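Local coordinates for ankyrin repeat domain-containing protein EMB506, chloroplastic (Arabidopsis thaliana, PDB 6JD6), which takes part in early proplastid differentiation during embryo development, is required for normal leaf and cotyledon margins, and has molecular condensate scaffold activity, at residues A[127-132]-A[161-166]; A[106-109]-A[114-117]; A[100-105]-A[132-137]; A[184-189]-A[215-220]; A[196-201]-A[227-232]. One frame throughout, in Å; residues are numbered along the deposited sequence.

Interaction 1 (A[127-132]-A[161-166]); sequences LMDNLI and ISHLLR. With SO4 (sulfate ion), chain I.
H163 and L164 meet D129 and M128 where the second helices of two successive ankyrin repeats pack side by side. Helix 125-133 belongs to ANK 1 and helix 158-166 to ANK 2. The contact has a polar half and an apolar half. In the polar half, the H163 ring reaches across to the carboxylate of D129. Its NE2 donates to D129 OD1 at 2.8 Å, and the N-H...O angle is a nearly straight 169°. The oxygen is met on its syn side, close to the ring plane of H163, while the carboxylate and ring planes lie 32° apart. With CG anti to the backbone N (chi1 175°), the ring is directed toward helix 125-133. A bound sulfate, probably from the crystallisation liquor, takes up the other ring nitrogen: H163 ND1 to O4 is 2.9 Å. The imidazole thus probably carries a proton on both nitrogens, and so a positive charge. R166 also binds this sulfate, through NE to O2 and NH2 to O4, each 3.1 Å. K167 makes a weak, long ion pair with D129 OD2. In the apolar half, the M128 and L164 side chains cross at about a right angle. M128 also rests on L116 and L119 of helix 115-121. Its chain bends at chi3, and the terminal methyl CE meets L164 CD2 at 3.6 Å.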
# COMPACT_ATOMS: atom_id res chain seq x y z
N LEU A 127 -16.16 -1.65 -9.65
CA LEU A 127 -15.71 -3.02 -9.90
C LEU A 127 -15.58 -3.82 -8.61
O LEU A 127 -15.82 -5.02 -8.59
CB LEU A 127 -14.40 -3.04 -10.68
CG LEU A 127 -14.50 -2.59 -12.14
CD1 LEU A 127 -13.14 -2.68 -12.82
CD2 LEU A 127 -15.54 -3.42 -12.89
N MET A 128 -15.18 -3.14 -7.53
CA MET A 128 -15.16 -3.77 -6.21
C MET A 128 -16.56 -4.20 -5.80
O MET A 128 -16.76 -5.34 -5.38
CB MET A 128 -14.59 -2.82 -5.16
CG MET A 128 -13.14 -2.44 -5.38
SD MET A 128 -12.52 -1.34 -4.09
CE MET A 128 -12.49 -2.46 -2.69
N ASP A 129 -17.51 -3.29 -5.93
CA ASP A 129 -18.91 -3.57 -5.59
C ASP A 129 -19.44 -4.77 -6.37
O ASP A 129 -20.15 -5.61 -5.81
CB ASP A 129 -19.80 -2.35 -5.82
CG ASP A 129 -19.60 -1.28 -4.75
OD1 ASP A 129 -18.94 -1.56 -3.73
OD2 ASP A 129 -20.13 -0.15 -4.93
N ASN A 130 -19.11 -4.86 -7.65
CA ASN A 130 -19.53 -5.99 -8.48
C ASN A 130 -19.02 -7.32 -7.95
O ASN A 130 -19.75 -8.31 -7.91
CB ASN A 130 -19.10 -5.80 -9.94
CG ASN A 130 -19.77 -4.61 -10.60
OD1 ASN A 130 -20.73 -4.05 -10.07
ND2 ASN A 130 -19.26 -4.22 -11.76
N LEU A 131 -17.76 -7.34 -7.53
CA LEU A 131 -17.16 -8.54 -6.95
C LEU A 131 -17.87 -8.93 -5.66
O LEU A 131 -18.22 -10.09 -5.45
CB LEU A 131 -15.68 -8.32 -6.66
CG LEU A 131 -14.71 -8.60 -7.81
CD1 LEU A 131 -13.30 -8.22 -7.38
CD2 LEU A 131 -14.77 -10.06 -8.21
N ILE A 132 -18.07 -7.94 -4.79
CA ILE A 132 -18.70 -8.16 -3.49
C ILE A 132 -20.15 -8.61 -3.65
O ILE A 132 -20.59 -9.58 -3.02
CB ILE A 132 -18.62 -6.90 -2.62
CG1 ILE A 132 -17.16 -6.57 -2.30
CG2 ILE A 132 -19.43 -7.07 -1.33
CD1 ILE A 132 -16.95 -5.23 -1.63
N ILE A 161 -11.38 3.82 1.06
CA ILE A 161 -11.47 3.48 2.48
C ILE A 161 -12.86 3.77 3.05
O ILE A 161 -13.49 2.89 3.62
CB ILE A 161 -10.41 4.25 3.29
CG1 ILE A 161 -9.01 3.75 2.94
CG2 ILE A 161 -10.68 4.11 4.79
CD1 ILE A 161 -7.90 4.72 3.28
N SER A 162 -13.33 5.00 2.87
CA SER A 162 -14.63 5.39 3.41
C SER A 162 -15.78 4.62 2.76
O SER A 162 -16.78 4.33 3.41
CB SER A 162 -14.85 6.90 3.27
OG SER A 162 -14.94 7.27 1.91
N HIS A 163 -15.63 4.28 1.48
CA HIS A 163 -16.63 3.48 0.78
C HIS A 163 -16.75 2.10 1.40
O HIS A 163 -17.85 1.63 1.68
CB HIS A 163 -16.28 3.35 -0.71
CG HIS A 163 -17.20 2.44 -1.46
ND1 HIS A 163 -18.41 2.87 -1.97
CD2 HIS A 163 -17.11 1.12 -1.76
CE1 HIS A 163 -19.02 1.86 -2.57
NE2 HIS A 163 -18.25 0.79 -2.46
N LEU A 164 -15.60 1.45 1.62
CA LEU A 164 -15.56 0.12 2.23
C LEU A 164 -16.19 0.11 3.62
O LEU A 164 -16.94 -0.80 3.95
CB LEU A 164 -14.11 -0.37 2.32
CG LEU A 164 -13.46 -0.82 1.01
CD1 LEU A 164 -11.97 -1.09 1.21
CD2 LEU A 164 -14.16 -2.06 0.48
N LEU A 165 -15.87 1.12 4.42
CA LEU A 165 -16.43 1.23 5.77
C LEU A 165 -17.94 1.40 5.74
O LEU A 165 -18.65 0.81 6.55
CB LEU A 165 -15.78 2.39 6.54
CG LEU A 165 -14.31 2.16 6.93
CD1 LEU A 165 -13.70 3.42 7.52
CD2 LEU A 165 -14.21 1.01 7.91
N ARG A 166 -18.43 2.21 4.80
CA ARG A 166 -19.87 2.40 4.66
C ARG A 166 -20.55 1.11 4.23
O ARG A 166 -21.69 0.85 4.58
CB ARG A 166 -20.19 3.54 3.69
CG ARG A 166 -19.96 4.93 4.26
CD ARG A 166 -20.53 6.01 3.35
NE ARG A 166 -19.93 5.98 2.02
CZ ARG A 166 -18.80 6.59 1.70
NH1 ARG A 166 -18.13 7.29 2.61
NH2 ARG A 166 -18.33 6.51 0.46
S SO4 I . -21.09 5.08 -1.72
O1 SO4 I . -21.92 6.27 -1.58
O2 SO4 I . -21.02 4.38 -0.44
O3 SO4 I . -21.68 4.19 -2.72
O4 SO4 I . -19.75 5.47 -2.14

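Interaction 2 (A[106-109]-A[114-117]); sequences KMIS and KPLQ
The pyrrolidine ring of P115 points at the loop formed by I108 and S109 and meets both residues with its CG and CD corner. S109 lies alongside this corner. Its hydroxyl OG is 3.2 Å from P115 CD and just as near to P115 CG, so the oxygen rests against ring CH groups. The polar partner of this hydroxyl is on its own side of the contact, where OG is hydrogen-bonded to L105 O. I108 crosses the proline ring obliquely. Its CG1 comes to 4.0 Å from P115 CG, with CD1 only slightly farther. With CG1 between the backbone N and the carbonyl carbon (chi1 69°), this branch reaches the proline ring. I108 O is also near, 3.6 Å from P115 CG. The loop precedes helix 115-121, the first helix of the ANK 1 repeat. K114 is the N-cap of this helix and P115 its first residue, a first-turn position where the missing amide hydrogen of proline costs no helix bond. P115 also touches L131 of helix 125-133, while I108 touches P103. Another protein chain of the assembly reaches this site. One of its polar side chains hydrogen-bonds I108 O, and an apolar one packs on the I108 side chain.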
# COMPACT_ATOMS: atom_id res chain seq x y z
N LYS A 106 -11.27 -17.81 -8.91
CA LYS A 106 -10.07 -18.63 -8.87
C LYS A 106 -9.09 -18.33 -10.01
O LYS A 106 -7.89 -18.47 -9.84
CB LYS A 106 -10.41 -20.13 -8.84
CG LYS A 106 -10.96 -20.68 -10.15
CD LYS A 106 -10.53 -22.13 -10.35
CE LYS A 106 -9.01 -22.26 -10.37
NZ LYS A 106 -8.56 -23.65 -10.67
N MET A 107 -9.61 -17.91 -11.17
CA MET A 107 -8.75 -17.66 -12.32
C MET A 107 -8.11 -16.28 -12.28
O MET A 107 -7.08 -16.06 -12.92
CB MET A 107 -9.53 -17.83 -13.63
CG MET A 107 -10.02 -19.25 -13.91
SD MET A 107 -8.69 -20.48 -13.97
CE MET A 107 -7.57 -19.74 -15.15
N ILE A 108 -8.71 -15.36 -11.54
CA ILE A 108 -8.27 -13.96 -11.57
C ILE A 108 -7.56 -13.51 -10.30
O ILE A 108 -7.29 -12.32 -10.11
CB ILE A 108 -9.46 -13.02 -11.87
CG1 ILE A 108 -10.43 -12.99 -10.69
CG2 ILE A 108 -10.18 -13.46 -13.14
CD1 ILE A 108 -11.53 -11.96 -10.82
N SER A 109 -7.23 -14.46 -9.43
CA SER A 109 -6.57 -14.14 -8.17
C SER A 109 -5.31 -14.97 -8.00
O SER A 109 -5.25 -16.12 -8.42
CB SER A 109 -7.50 -14.43 -6.98
OG SER A 109 -8.80 -13.89 -7.19
N LYS A 114 -4.67 -9.93 -5.15
CA LYS A 114 -6.08 -10.12 -4.84
C LYS A 114 -6.88 -9.02 -5.53
O LYS A 114 -6.56 -7.84 -5.38
CB LYS A 114 -6.30 -10.07 -3.33
CG LYS A 114 -6.02 -11.39 -2.61
CD LYS A 114 -7.33 -12.07 -2.24
CE LYS A 114 -7.10 -13.42 -1.60
NZ LYS A 114 -6.39 -14.35 -2.52
N PRO A 115 -7.93 -9.41 -6.28
CA PRO A 115 -8.72 -8.48 -7.10
C PRO A 115 -9.25 -7.29 -6.30
O PRO A 115 -9.09 -6.16 -6.75
CB PRO A 115 -9.88 -9.34 -7.59
CG PRO A 115 -9.35 -10.73 -7.58
CD PRO A 115 -8.40 -10.80 -6.42
N LEU A 116 -9.86 -7.53 -5.14
CA LEU A 116 -10.37 -6.44 -4.32
C LEU A 116 -9.27 -5.47 -3.91
O LEU A 116 -9.47 -4.25 -3.91
CB LEU A 116 -11.06 -6.98 -3.06
CG LEU A 116 -12.57 -7.21 -3.12
CD1 LEU A 116 -13.11 -7.48 -1.72
CD2 LEU A 116 -13.30 -6.05 -3.78
N GLN A 117 -8.10 -6.01 -3.57
CA GLN A 117 -6.97 -5.18 -3.19
C GLN A 117 -6.49 -4.34 -4.36
O GLN A 117 -6.30 -3.13 -4.23
CB GLN A 117 -5.82 -6.05 -2.66
CG GLN A 117 -6.10 -6.75 -1.34
CD GLN A 117 -4.85 -7.39 -0.76
OE1 GLN A 117 -3.73 -7.10 -1.20
NE2 GLN A 117 -5.03 -8.25 0.24

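Interaction 3 (A[100-105]-A[132-137]); sequences NEKPNL and IENGLD
The amide oxygen OD1 of N134 lies against the aliphatic chain of K102, with its closest approach at K102 CD, 3.4 Å away. K102 CE follows at 3.7 Å from the same oxygen. The two side chains cross at about a right angle, and the lysine bends at chi2 (-67°), which brings CD and CE against the amide oxygen. K102 NZ is farther, 3.8 Å from N134 OD1, so this is mainly packing of a lysine chain on an amide. The other end of the amide, N134 ND2, is also near K102 CD, at 3.6 Å, and P103 CD is 4.1 Å from it. It also gives a weak hydrogen bond to N130 O, one turn back in helix 125-133. Farther along the loop, L105 and L136 meet more loosely through their methyls, CD1 to CD2 at 4.4 Å. L131 of helix 125-133 touches both P103 and L105. N104 ND2 donates to a lone pair of N100 OD1 at 3.0 Å, a side-chain bond within the loop that follows helix 91-99. Another protein chain of the assembly also packs on N100, P103 and N104. On the repeat side, G135, with positive phi, takes the C-prime place. G135 N bonds I132 O and L136 N bonds L131 O: a Schellman motif closing the second helix of ankyrin repeat ANK 1.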
# COMPACT_ATOMS: atom_id res chain seq x y z
N ASN A 100 -18.03 -16.94 -18.90
CA ASN A 100 -17.73 -16.17 -17.70
C ASN A 100 -18.38 -14.79 -17.65
O ASN A 100 -17.70 -13.77 -17.65
CB ASN A 100 -16.21 -16.04 -17.53
CG ASN A 100 -15.56 -17.34 -17.11
OD1 ASN A 100 -15.45 -17.63 -15.92
ND2 ASN A 100 -15.15 -18.14 -18.09
N GLU A 101 -19.71 -14.78 -17.59
CA GLU A 101 -20.46 -13.54 -17.43
C GLU A 101 -20.02 -12.79 -16.17
O GLU A 101 -19.85 -11.57 -16.20
CB GLU A 101 -21.96 -13.84 -17.37
CG GLU A 101 -22.83 -12.62 -17.10
CD GLU A 101 -24.31 -12.94 -17.14
OE1 GLU A 101 -24.69 -13.96 -17.75
OE2 GLU A 101 -25.10 -12.16 -16.55
N LYS A 102 -19.83 -13.53 -15.08
CA LYS A 102 -19.37 -12.96 -13.82
C LYS A 102 -17.88 -13.26 -13.65
O LYS A 102 -17.36 -14.21 -14.24
CB LYS A 102 -20.16 -13.56 -12.65
CG LYS A 102 -21.67 -13.43 -12.78
CD LYS A 102 -22.12 -11.99 -12.70
CE LYS A 102 -23.63 -11.88 -12.87
NZ LYS A 102 -24.11 -10.47 -12.73
N PRO A 103 -17.18 -12.43 -12.85
CA PRO A 103 -15.75 -12.68 -12.63
C PRO A 103 -15.47 -14.07 -12.04
O PRO A 103 -16.17 -14.51 -11.13
CB PRO A 103 -15.34 -11.58 -11.64
CG PRO A 103 -16.60 -10.93 -11.19
CD PRO A 103 -17.62 -11.16 -12.25
N ASN A 104 -14.47 -14.75 -12.60
CA ASN A 104 -14.08 -16.07 -12.14
C ASN A 104 -13.00 -15.95 -11.08
O ASN A 104 -11.81 -15.83 -11.40
CB ASN A 104 -13.57 -16.89 -13.33
CG ASN A 104 -13.44 -18.37 -13.02
OD1 ASN A 104 -12.94 -18.76 -11.96
ND2 ASN A 104 -13.90 -19.21 -13.95
N LEU A 105 -13.41 -15.99 -9.81
CA LEU A 105 -12.51 -15.72 -8.68
C LEU A 105 -11.20 -16.50 -8.69
O LEU A 105 -10.13 -15.92 -8.50
CB LEU A 105 -13.23 -15.92 -7.34
CG LEU A 105 -14.11 -14.78 -6.80
CD1 LEU A 105 -13.52 -13.43 -7.17
CD2 LEU A 105 -15.53 -14.89 -7.31
N ILE A 132 -18.07 -7.94 -4.79
CA ILE A 132 -18.70 -8.16 -3.49
C ILE A 132 -20.15 -8.61 -3.65
O ILE A 132 -20.59 -9.58 -3.02
CB ILE A 132 -18.62 -6.90 -2.62
CG1 ILE A 132 -17.16 -6.57 -2.30
CG2 ILE A 132 -19.43 -7.07 -1.33
CD1 ILE A 132 -16.95 -5.23 -1.63
N GLU A 133 -20.90 -7.92 -4.51
CA GLU A 133 -22.31 -8.25 -4.74
C GLU A 133 -22.49 -9.62 -5.40
O GLU A 133 -23.55 -10.23 -5.29
CB GLU A 133 -22.99 -7.16 -5.57
CG GLU A 133 -23.15 -5.85 -4.82
CD GLU A 133 -23.43 -4.68 -5.74
OE1 GLU A 133 -23.64 -4.91 -6.95
OE2 GLU A 133 -23.43 -3.53 -5.26
N ASN A 134 -21.45 -10.11 -6.07
CA ASN A 134 -21.48 -11.44 -6.66
C ASN A 134 -21.03 -12.54 -5.70
O ASN A 134 -20.83 -13.68 -6.10
CB ASN A 134 -20.66 -11.50 -7.95
CG ASN A 134 -21.44 -10.99 -9.15
OD1 ASN A 134 -22.57 -11.41 -9.40
ND2 ASN A 134 -20.84 -10.08 -9.91
N GLY A 135 -20.84 -12.19 -4.43
CA GLY A 135 -20.61 -13.19 -3.40
C GLY A 135 -19.25 -13.21 -2.72
O GLY A 135 -19.05 -13.97 -1.79
N LEU A 136 -18.32 -12.39 -3.19
CA LEU A 136 -17.01 -12.31 -2.54
C LEU A 136 -17.12 -11.53 -1.22
O LEU A 136 -17.62 -10.41 -1.19
CB LEU A 136 -15.97 -11.65 -3.45
CG LEU A 136 -14.58 -11.49 -2.82
CD1 LEU A 136 -13.97 -12.85 -2.49
CD2 LEU A 136 -13.66 -10.68 -3.72
N ASP A 137 -16.66 -12.15 -0.14
CA ASP A 137 -16.71 -11.52 1.18
C ASP A 137 -15.88 -10.24 1.17
O ASP A 137 -14.73 -10.24 0.74
CB ASP A 137 -16.20 -12.50 2.24
CG ASP A 137 -16.20 -11.91 3.64
OD1 ASP A 137 -16.76 -10.81 3.85
OD2 ASP A 137 -15.64 -12.56 4.55

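Interaction 4 (A[184-189]-A[215-220]); sequences YAVQVG and LHIAVQ
V186 and A218 bring the backbones of helices 181-187 and 214-220 close together, their CA atoms only 5.8 Å apart. Q187 and I217 are next, with CA atoms 6.1 Å apart. The small A218 is consistent with so close an approach. V186 carries much of the contact through one methyl. Its CG1 is directed at the backbone of the other helix, 3.4 Å from A218 N. The same methyl lies 3.7 Å from A218 CB and 3.9 Å from I217 CB. CG1 is turned to this position with chi1 at 170°, opposite the V186 backbone N. The alanine offers no more than a methyl here, so the valine can sit directly on the helix backbone. I217 contributes its CG2 branch. This methyl rests on the backbone of Q187, 3.7 Å from its CA, and 3.8 Å from its CB. Q187 CB and CG pass I217 CG2 at a slant, and the chain then runs on, extended. Its OE1 accepts a hydrogen bond from a basic side chain of another protein chain of the assembly. Aromatic packing from that chain reaches Q187 and I217. The pair joins the first helices of ANK 3 and ANK 4 in the ankyrin stack. Both helices also meet the second helix of ANK 4, helix 224-232: A218 packs on its T227 and L230, and V186 on its L230.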
# COMPACT_ATOMS: atom_id res chain seq x y z
N TYR A 184 -2.16 1.08 10.42
CA TYR A 184 -1.72 1.50 9.09
C TYR A 184 -2.14 2.92 8.75
O TYR A 184 -1.41 3.63 8.05
CB TYR A 184 -2.22 0.52 8.02
CG TYR A 184 -1.59 -0.85 8.09
CD1 TYR A 184 -0.23 -1.02 7.91
CD2 TYR A 184 -2.36 -1.99 8.32
CE1 TYR A 184 0.35 -2.28 7.97
CE2 TYR A 184 -1.79 -3.24 8.38
CZ TYR A 184 -0.44 -3.38 8.20
OH TYR A 184 0.13 -4.64 8.26
N ALA A 185 -3.30 3.35 9.22
CA ALA A 185 -3.77 4.71 8.97
C ALA A 185 -2.82 5.71 9.64
O ALA A 185 -2.54 6.78 9.10
CB ALA A 185 -5.19 4.90 9.49
N VAL A 186 -2.34 5.34 10.81
CA VAL A 186 -1.35 6.15 11.50
C VAL A 186 -0.00 6.12 10.76
O VAL A 186 0.61 7.17 10.56
CB VAL A 186 -1.19 5.71 12.96
CG1 VAL A 186 0.00 6.38 13.58
CG2 VAL A 186 -2.47 6.03 13.74
N GLN A 187 0.44 4.93 10.33
CA GLN A 187 1.73 4.83 9.64
C GLN A 187 1.82 5.66 8.36
O GLN A 187 2.88 6.23 8.06
CB GLN A 187 2.14 3.39 9.34
CG GLN A 187 3.63 3.30 8.99
CD GLN A 187 4.07 1.98 8.39
OE1 GLN A 187 3.29 1.28 7.74
NE2 GLN A 187 5.34 1.62 8.60
N VAL A 188 0.73 5.73 7.60
CA VAL A 188 0.74 6.51 6.36
C VAL A 188 0.30 7.95 6.59
O VAL A 188 0.16 8.73 5.65
CB VAL A 188 -0.11 5.85 5.23
CG1 VAL A 188 0.34 4.41 5.00
CG2 VAL A 188 -1.60 5.89 5.57
N GLY A 189 0.10 8.31 7.86
CA GLY A 189 -0.26 9.67 8.23
C GLY A 189 -1.59 10.16 7.68
O GLY A 189 -1.74 11.33 7.35
N LEU A 215 -0.29 4.72 18.99
CA LEU A 215 0.45 5.82 19.61
C LEU A 215 1.95 5.71 19.37
O LEU A 215 2.62 6.70 19.10
CB LEU A 215 0.16 5.91 21.11
CG LEU A 215 0.76 7.13 21.82
CD1 LEU A 215 0.23 8.42 21.20
CD2 LEU A 215 0.48 7.11 23.33
N HIS A 216 2.48 4.49 19.49
CA HIS A 216 3.89 4.22 19.20
C HIS A 216 4.25 4.62 17.76
O HIS A 216 5.25 5.30 17.53
CB HIS A 216 4.23 2.73 19.42
CG HIS A 216 4.27 2.32 20.86
ND1 HIS A 216 3.31 1.51 21.43
CD2 HIS A 216 5.17 2.59 21.84
CE1 HIS A 216 3.61 1.31 22.70
NE2 HIS A 216 4.73 1.95 22.98
N ILE A 217 3.43 4.18 16.81
CA ILE A 217 3.68 4.50 15.41
C ILE A 217 3.54 6.00 15.12
O ILE A 217 4.31 6.56 14.34
CB ILE A 217 2.72 3.71 14.48
CG1 ILE A 217 2.80 2.21 14.78
CG2 ILE A 217 3.06 3.98 13.01
CD1 ILE A 217 1.83 1.38 13.95
N ALA A 218 2.55 6.64 15.75
CA ALA A 218 2.34 8.07 15.57
C ALA A 218 3.58 8.86 15.98
O ALA A 218 4.06 9.73 15.24
CB ALA A 218 1.13 8.54 16.37
N VAL A 219 4.11 8.54 17.15
CA VAL A 219 5.33 9.17 17.64
C VAL A 219 6.54 8.84 16.75
O VAL A 219 7.37 9.70 16.48
CB VAL A 219 5.59 8.76 19.11
CG1 VAL A 219 6.89 9.35 19.60
CG2 VAL A 219 4.43 9.23 19.99
N GLN A 220 6.62 7.60 16.29
CA GLN A 220 7.69 7.22 15.36
C GLN A 220 7.64 8.06 14.09
O GLN A 220 8.68 8.45 13.55
CB GLN A 220 7.60 5.73 15.00
CG GLN A 220 8.81 5.20 14.23
CD GLN A 220 8.55 3.84 13.62
OE1 GLN A 220 7.57 3.65 12.90
NE2 GLN A 220 9.42 2.89 13.91

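Interaction 5 (A[196-201]-A[227-232]); sequences LLFKYN and TKILLT
F198 projects its ring from helix 191-199 into the angle between I229 and L230 of helix 224-232. The ring leads with its CZ and CE2 corner. L230 comes in at the ring edge, near the ring plane, and its CD2 methyl is 3.9 Å from F198 CZ. These two side chains cross at about a right angle. I229 meets F198 at a slant and does so with both branches: CG2 lies 4.1 Å from F198 CE2, and CG1 is equally near. Its carbonyl is part of the surface too, with I229 O 3.8 Å from F198 CE2. With CG anti to the carbonyl carbon (chi1 -70°), the ring is carried toward helix 224-232. The CA atoms of F198 and L230 are 9.3 Å from each other. One aromatic ring thus spans the gap between the second helices of ankyrin repeats ANK 3 and ANK 4. V204 and N233, both in loops, also touch F198, and V186 of helix 181-187 touches L230. The ring meets aliphatic carbons and one carbonyl oxygen, and no polar pair joins the segments, so the fit here probably depends on shape more than on polar pairing.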
# COMPACT_ATOMS: atom_id res chain seq x y z
N LEU A 196 -12.03 9.10 10.93
CA LEU A 196 -13.14 8.28 10.47
C LEU A 196 -13.22 6.95 11.24
O LEU A 196 -14.31 6.49 11.57
CB LEU A 196 -13.04 8.02 8.97
CG LEU A 196 -14.19 7.25 8.33
CD1 LEU A 196 -15.53 7.89 8.66
CD2 LEU A 196 -14.00 7.16 6.83
N LEU A 197 -12.06 6.35 11.51
CA LEU A 197 -12.01 5.09 12.25
C LEU A 197 -12.52 5.25 13.69
O LEU A 197 -13.10 4.32 14.25
CB LEU A 197 -10.61 4.48 12.23
CG LEU A 197 -10.13 3.90 10.89
CD1 LEU A 197 -8.66 3.51 10.94
CD2 LEU A 197 -10.98 2.70 10.48
N PHE A 198 -12.29 6.42 14.28
CA PHE A 198 -12.82 6.72 15.61
C PHE A 198 -14.34 6.60 15.61
O PHE A 198 -14.94 6.16 16.59
CB PHE A 198 -12.43 8.13 16.06
CG PHE A 198 -10.97 8.29 16.36
CD1 PHE A 198 -10.16 7.19 16.59
CD2 PHE A 198 -10.40 9.56 16.42
CE1 PHE A 198 -8.82 7.35 16.87
CE2 PHE A 198 -9.06 9.72 16.69
CZ PHE A 198 -8.27 8.62 16.92
N LYS A 199 -14.96 7.01 14.50
CA LYS A 199 -16.41 6.99 14.40
C LYS A 199 -16.96 5.57 14.32
O LYS A 199 -18.14 5.33 14.59
CB LYS A 199 -16.88 7.83 13.20
CG LYS A 199 -16.55 9.31 13.36
CD LYS A 199 -17.17 10.15 12.26
CE LYS A 199 -16.99 11.63 12.56
NZ LYS A 199 -17.83 12.49 11.68
N TYR A 200 -16.10 4.62 13.96
CA TYR A 200 -16.48 3.21 13.95
C TYR A 200 -16.04 2.53 15.24
O TYR A 200 -16.09 1.31 15.36
CB TYR A 200 -15.90 2.51 12.72
CG TYR A 200 -16.63 2.90 11.46
CD1 TYR A 200 -17.74 2.18 11.02
CD2 TYR A 200 -16.23 4.00 10.71
CE1 TYR A 200 -18.42 2.54 9.87
CE2 TYR A 200 -16.91 4.37 9.56
CZ TYR A 200 -18.00 3.63 9.15
OH TYR A 200 -18.68 3.99 8.01
N ASN A 201 -15.63 3.34 16.21
CA ASN A 201 -15.27 2.88 17.54
C ASN A 201 -14.20 1.78 17.56
O ASN A 201 -14.32 0.80 18.29
CB ASN A 201 -16.51 2.43 18.31
CG ASN A 201 -17.48 3.56 18.55
OD1 ASN A 201 -17.22 4.47 19.34
ND2 ASN A 201 -18.63 3.52 17.87
N THR A 227 -0.53 12.21 16.85
CA THR A 227 -0.20 11.87 18.23
C THR A 227 -1.22 12.50 19.19
O THR A 227 -1.76 11.83 20.07
CB THR A 227 1.22 12.33 18.62
OG1 THR A 227 2.19 11.61 17.84
CG2 THR A 227 1.50 12.08 20.10
N LYS A 228 -1.50 13.78 18.98
CA LYS A 228 -2.43 14.51 19.83
C LYS A 228 -3.85 13.96 19.75
O LYS A 228 -4.53 13.80 20.76
CB LYS A 228 -2.45 16.00 19.48
CG LYS A 228 -3.48 16.80 20.27
CD LYS A 228 -3.30 18.30 20.10
CE LYS A 228 -4.26 19.06 21.00
NZ LYS A 228 -4.00 20.53 21.00
N ILE A 229 -4.30 13.66 18.54
CA ILE A 229 -5.68 13.20 18.38
C ILE A 229 -5.89 11.79 18.93
O ILE A 229 -6.98 11.47 19.41
CB ILE A 229 -6.18 13.34 16.92
CG1 ILE A 229 -7.69 13.58 16.91
CG2 ILE A 229 -5.80 12.14 16.08
CD1 ILE A 229 -8.24 13.86 15.54
N LEU A 230 -4.85 10.96 18.90
CA LEU A 230 -4.92 9.65 19.54
C LEU A 230 -5.08 9.79 21.05
O LEU A 230 -5.91 9.12 21.66
CB LEU A 230 -3.68 8.81 19.20
CG LEU A 230 -3.64 8.21 17.79
CD1 LEU A 230 -2.26 7.62 17.48
CD2 LEU A 230 -4.73 7.16 17.64
N LEU A 231 -4.28 10.68 21.65
CA LEU A 231 -4.34 10.93 23.09
C LEU A 231 -5.68 11.51 23.52
O LEU A 231 -6.19 11.21 24.60
CB LEU A 231 -3.20 11.87 23.51
CG LEU A 231 -1.78 11.31 23.43
CD1 LEU A 231 -0.75 12.42 23.54
CD2 LEU A 231 -1.56 10.27 24.53
N THR A 232 -6.26 12.35 22.67
CA THR A 232 -7.57 12.95 22.92
C THR A 232 -8.66 11.89 22.84
O THR A 232 -9.73 12.04 23.44
CB THR A 232 -7.86 14.08 21.90
OG1 THR A 232 -6.91 15.14 22.07
CG2 THR A 232 -9.25 14.65 22.08

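The contacts are spread from the loop between helices 91-99 and 115-121 to ANK 4. Along the chain, interaction 2 is nested inside the loop closed by interaction 3, and their centres are 10 Å apart. Interaction 3 crosses interaction 1; both use helix 125-133 and share I132. L131 packs on P103, L105 and P115, so these three touch, and interaction 1 joins ANK 1 to ANK 2. Interactions 4 and 5 come later and cross each other, with centres 12 Å apart. They join ANK 3 to ANK 4, one through the first helices and one through the second. Interaction 1 touches interaction 5 through S162 and L165 on L196. Interactions 3 and 4 lie 35 Å apart, centre to centre, consistent with an elongated stack in which neighbouring repeats pack on each other.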